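Long-range contact in Phosphoglucomutase/phosphomannomutase family protein (Burkholderia thailandensis, PDB 3UW2), which probably catalyses intramolecular phosphoryl transfer on hexose phosphates, as a metal-dependent member of the phosphohexose mutase family: residues V103-L114 with E173-R184. Numbering follows the deposited sequence.
Sequences VGYFAASVPLAL and EQYDVADQYVER
Helix 103-107 meets helix 178-184 almost at a right angle, 94°, their axes 10.4 Å apart, and the chain after the first helix meets the chain leading into the second where Leu-114 packs on Tyr-175. In this phosphohexose mutase fold the contact joins the first alpha/beta/alpha domain to the opening helix of the second. Phe-106 points at the second helix, and its broad apolar ring takes the edge of Tyr-181 on one face in a T-shaped pair, planes at 79°, while Val-110 CG2 lies over the rim of the opposite face. Tyr-181, its CG set opposite the backbone N (chi1 180°), also offers a ring face to Val-103, whose CG2 sits 3.8 Å from the centroid, nearly on the normal; the Tyr-181 hydroxyl is hydrogen-bonded to Asp-363. Branched Val-177 fills the corner before the helix, CG2 at the Phe-106 edge and CG1 pressed tightly on Val-103 CG1 at 3.4 Å. Asp-176 caps that helix, its OD1 accepting from Ala-178 N. Farther along, Leu-114 lays CD2 over the Tyr-175 face, and its CB and CD1 lie against the Glu-173 carboxylate, which accepts from Ser-115 N. Gln-180, long enough to span to the loop, donates a weak but fairly straight bond from NE2 to Pro-111 O, 3.4 Å away.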
loop_
_atom_site.group_PDB
_atom_site.type_symbol
_atom_site.label_atom_id
_atom_site.label_comp_id
_atom_site.label_asym_id
_atom_site.label_seq_id
_atom_site.Cartn_x
_atom_site.Cartn_y
_atom_site.Cartn_z
ATOM N N VAL A 103 4.943 -6.976 -8.254
ATOM C CA VAL A 103 5.601 -7.657 -9.414
ATOM C C VAL A 103 4.727 -7.529 -10.703
ATOM O O VAL A 103 5.239 -7.386 -11.814
ATOM C CB VAL A 103 5.968 -9.158 -9.085
ATOM C CG1 VAL A 103 6.601 -9.868 -10.315
ATOM C CG2 VAL A 103 6.964 -9.145 -7.924
ATOM N N GLY A 104 3.410 -7.617 -10.556
ATOM C CA GLY A 104 2.474 -7.310 -11.653
ATOM C C GLY A 104 2.674 -5.828 -12.095
ATOM O O GLY A 104 2.780 -5.549 -13.321
ATOM N N TYR A 105 2.833 -4.898 -11.142
ATOM C CA TYR A 105 3.108 -3.483 -11.494
ATOM C C TYR A 105 4.423 -3.401 -12.268
ATOM O O TYR A 105 4.549 -2.675 -13.258
ATOM C CB TYR A 105 3.253 -2.592 -10.256
ATOM C CG TYR A 105 2.017 -2.464 -9.402
ATOM C CD1 TYR A 105 0.715 -2.740 -9.887
ATOM C CD2 TYR A 105 2.150 -2.050 -8.064
ATOM C CE1 TYR A 105 -0.433 -2.561 -9.012
ATOM C CE2 TYR A 105 1.052 -1.850 -7.262
ATOM C CZ TYR A 105 -0.233 -2.121 -7.714
ATOM O OH TYR A 105 -1.305 -1.949 -6.755
ATOM N N PHE A 106 5.400 -4.199 -11.832
ATOM C CA PHE A 106 6.715 -4.131 -12.449
ATOM C C PHE A 106 6.581 -4.647 -13.903
ATOM O O PHE A 106 7.206 -4.076 -14.841
ATOM C CB PHE A 106 7.708 -4.968 -11.643
ATOM C CG PHE A 106 9.063 -5.180 -12.351
ATOM C CD1 PHE A 106 10.041 -4.195 -12.320
ATOM C CD2 PHE A 106 9.345 -6.361 -13.021
ATOM C CE1 PHE A 106 11.283 -4.393 -12.913
ATOM C CE2 PHE A 106 10.603 -6.550 -13.688
ATOM C CZ PHE A 106 11.558 -5.579 -13.618
ATOM N N ALA A 107 5.805 -5.732 -14.101
ATOM C CA ALA A 107 5.586 -6.250 -15.481
ATOM C C ALA A 107 4.906 -5.171 -16.381
ATOM O O ALA A 107 5.123 -5.134 -17.543
ATOM C CB ALA A 107 4.734 -7.549 -15.460
ATOM N N ALA A 108 4.102 -4.282 -15.790
ATOM C CA ALA A 108 3.412 -3.249 -16.534
ATOM C C ALA A 108 4.334 -1.996 -16.657
ATOM O O ALA A 108 3.954 -0.982 -17.261
ATOM C CB ALA A 108 2.073 -2.918 -15.840
ATOM N N SER A 109 5.600 -2.130 -16.238
ATOM C CA SER A 109 6.529 -0.977 -16.241
ATOM C C SER A 109 7.712 -1.144 -17.172
ATOM O O SER A 109 8.419 -0.151 -17.434
ATOM C CB SER A 109 7.076 -0.711 -14.835
ATOM O OG SER A 109 5.966 -0.382 -13.978
ATOM N N VAL A 110 7.992 -2.375 -17.560
ATOM C CA VAL A 110 9.236 -2.641 -18.323
ATOM C C VAL A 110 8.994 -3.481 -19.558
ATOM O O VAL A 110 8.004 -4.204 -19.651
ATOM C CB VAL A 110 10.345 -3.348 -17.479
ATOM C CG1 VAL A 110 10.646 -2.552 -16.172
ATOM C CG2 VAL A 110 9.974 -4.823 -17.203
ATOM N N PRO A 111 9.930 -3.418 -20.517
ATOM C CA PRO A 111 9.818 -4.246 -21.736
ATOM C C PRO A 111 9.828 -5.723 -21.330
ATOM O O PRO A 111 10.521 -6.088 -20.378
ATOM C CB PRO A 111 11.082 -3.906 -22.528
ATOM C CG PRO A 111 11.521 -2.567 -22.000
ATOM C CD PRO A 111 11.019 -2.423 -20.577
ATOM N N LEU A 112 9.024 -6.549 -21.993
ATOM C CA LEU A 112 8.869 -7.945 -21.597
ATOM C C LEU A 112 9.429 -8.732 -22.718
ATOM O O LEU A 112 9.014 -8.523 -23.864
ATOM C CB LEU A 112 7.383 -8.302 -21.481
ATOM C CG LEU A 112 6.730 -7.492 -20.365
ATOM C CD1 LEU A 112 5.218 -7.680 -20.304
ATOM C CD2 LEU A 112 7.383 -7.855 -19.032
ATOM N N ALA A 113 10.302 -9.683 -22.400
ATOM C CA ALA A 113 10.982 -10.479 -23.454
ATOM C C ALA A 113 10.110 -11.666 -23.825
ATOM O O ALA A 113 10.489 -12.800 -23.580
ATOM C CB ALA A 113 12.343 -10.939 -22.968
ATOM N N LEU A 114 8.930 -11.383 -24.374
ATOM C CA LEU A 114 7.982 -12.400 -24.841
ATOM C C LEU A 114 8.497 -13.243 -26.043
ATOM O O LEU A 114 9.379 -12.816 -26.763
ATOM C CB LEU A 114 6.656 -11.740 -25.202
ATOM C CG LEU A 114 5.958 -10.902 -24.127
ATOM C CD1 LEU A 114 4.651 -10.406 -24.699
ATOM C CD2 LEU A 114 5.783 -11.599 -22.754
ATOM N N GLU A 173 -0.711 -15.487 -23.355
ATOM C CA GLU A 173 0.641 -16.014 -23.237
ATOM C C GLU A 173 1.001 -15.977 -21.778
ATOM O O GLU A 173 0.689 -15.012 -21.104
ATOM C CB GLU A 173 1.631 -15.099 -23.958
ATOM C CG GLU A 173 3.074 -15.609 -23.883
ATOM C CD GLU A 173 4.042 -14.835 -24.785
ATOM O OE1 GLU A 173 3.600 -13.902 -25.504
ATOM O OE2 GLU A 173 5.254 -15.194 -24.792
ATOM N N GLN A 174 1.686 -17.012 -21.303
ATOM C CA GLN A 174 2.271 -17.020 -19.941
ATOM C C GLN A 174 3.724 -16.574 -19.953
ATOM O O GLN A 174 4.475 -16.920 -20.863
ATOM C CB GLN A 174 2.095 -18.396 -19.295
ATOM C CG GLN A 174 0.612 -18.646 -18.954
ATOM C CD GLN A 174 0.395 -20.056 -18.427
ATOM O OE1 GLN A 174 1.193 -20.919 -18.692
ATOM N NE2 GLN A 174 -0.711 -20.295 -17.736
ATOM N N TYR A 175 4.093 -15.732 -18.987
ATOM C CA TYR A 175 5.418 -15.166 -18.967
ATOM C C TYR A 175 5.910 -15.047 -17.540
ATOM O O TYR A 175 5.217 -14.481 -16.678
ATOM C CB TYR A 175 5.445 -13.769 -19.641
ATOM C CG TYR A 175 6.835 -13.192 -19.681
ATOM C CD1 TYR A 175 7.815 -13.724 -20.556
ATOM C CD2 TYR A 175 7.214 -12.154 -18.800
ATOM C CE1 TYR A 175 9.114 -13.202 -20.571
ATOM C CE2 TYR A 175 8.502 -11.619 -18.814
ATOM C CZ TYR A 175 9.454 -12.145 -19.700
ATOM O OH TYR A 175 10.734 -11.631 -19.719
ATOM N N ASP A 176 7.096 -15.594 -17.276
ATOM C CA ASP A 176 7.626 -15.464 -15.929
ATOM C C ASP A 176 8.576 -14.266 -15.880
ATOM O O ASP A 176 9.630 -14.262 -16.479
ATOM C CB ASP A 176 8.274 -16.787 -15.436
ATOM C CG ASP A 176 8.710 -16.738 -13.937
ATOM O OD1 ASP A 176 8.606 -15.737 -13.228
ATOM O OD2 ASP A 176 9.189 -17.751 -13.464
ATOM N N VAL A 177 8.189 -13.277 -15.107
ATOM C CA VAL A 177 8.905 -11.992 -14.962
ATOM C C VAL A 177 9.772 -11.935 -13.644
ATOM O O VAL A 177 10.479 -10.933 -13.362
ATOM C CB VAL A 177 7.861 -10.849 -14.969
ATOM C CG1 VAL A 177 7.237 -10.686 -13.594
ATOM C CG2 VAL A 177 8.510 -9.531 -15.374
ATOM N N ALA A 178 9.800 -13.035 -12.893
ATOM C CA ALA A 178 10.539 -13.039 -11.609
ATOM C C ALA A 178 12.045 -12.801 -11.735
ATOM O O ALA A 178 12.629 -12.042 -10.957
ATOM C CB ALA A 178 10.268 -14.351 -10.854
ATOM N N ASP A 179 12.675 -13.447 -12.699
ATOM C CA ASP A 179 14.111 -13.306 -12.870
ATOM C C ASP A 179 14.440 -11.856 -13.239
ATOM O O ASP A 179 15.403 -11.320 -12.696
ATOM C CB ASP A 179 14.642 -14.185 -14.012
ATOM C CG ASP A 179 14.656 -15.658 -13.666
ATOM O OD1 ASP A 179 14.414 -16.045 -12.502
ATOM O OD2 ASP A 179 14.905 -16.441 -14.598
ATOM N N GLN A 180 13.694 -11.251 -14.184
ATOM C CA GLN A 180 13.947 -9.828 -14.520
ATOM C C GLN A 180 13.783 -8.963 -13.255
ATOM O O GLN A 180 14.543 -8.047 -13.003
ATOM C CB GLN A 180 12.956 -9.256 -15.516
ATOM C CG GLN A 180 13.204 -9.637 -16.932
ATOM C CD GLN A 180 12.175 -9.035 -17.846
ATOM O OE1 GLN A 180 11.391 -9.745 -18.479
ATOM N NE2 GLN A 180 12.193 -7.724 -17.953
ATOM N N TYR A 181 12.756 -9.244 -12.492
ATOM C CA TYR A 181 12.522 -8.432 -11.264
ATOM C C TYR A 181 13.702 -8.527 -10.259
ATOM O O TYR A 181 14.293 -7.524 -9.821
ATOM C CB TYR A 181 11.260 -8.925 -10.641
ATOM C CG TYR A 181 10.855 -8.194 -9.344
ATOM C CD1 TYR A 181 10.210 -6.954 -9.378
ATOM C CD2 TYR A 181 11.065 -8.800 -8.121
ATOM C CE1 TYR A 181 9.816 -6.327 -8.144
ATOM C CE2 TYR A 181 10.712 -8.202 -6.927
ATOM C CZ TYR A 181 10.064 -6.957 -6.945
ATOM O OH TYR A 181 9.664 -6.369 -5.721
ATOM N N VAL A 182 14.038 -9.745 -9.872
ATOM C CA VAL A 182 15.125 -9.948 -8.922
ATOM C C VAL A 182 16.418 -9.338 -9.444
ATOM O O VAL A 182 17.098 -8.617 -8.697
ATOM C CB VAL A 182 15.327 -11.443 -8.575
ATOM C CG1 VAL A 182 16.535 -11.628 -7.628
ATOM C CG2 VAL A 182 14.019 -11.995 -7.931
ATOM N N GLU A 183 16.744 -9.592 -10.714
ATOM C CA GLU A 183 17.998 -9.092 -11.276
ATOM C C GLU A 183 18.005 -7.590 -11.345
ATOM O O GLU A 183 19.084 -6.950 -11.286
ATOM C CB GLU A 183 18.245 -9.657 -12.678
ATOM C CG GLU A 183 18.574 -11.134 -12.596
ATOM C CD GLU A 183 18.343 -11.856 -13.918
ATOM O OE1 GLU A 183 18.828 -11.361 -14.970
ATOM O OE2 GLU A 183 17.687 -12.926 -13.906
ATOM N N ARG A 184 16.802 -7.021 -11.467
ATOM C CA ARG A 184 16.739 -5.570 -11.601
ATOM C C ARG A 184 17.047 -4.955 -10.235
ATOM O O ARG A 184 17.764 -3.953 -10.157
ATOM C CB ARG A 184 15.407 -5.104 -12.229
ATOM C CG ARG A 184 15.079 -3.636 -12.028
ATOM C CD ARG A 184 16.033 -2.676 -12.768
ATOM N NE ARG A 184 15.607 -1.287 -12.585
ATOM C CZ ARG A 184 15.878 -0.555 -11.495
ATOM N NH1 ARG A 184 16.588 -1.061 -10.471
ATOM N NH2 ARG A 184 15.424 0.684 -11.405
#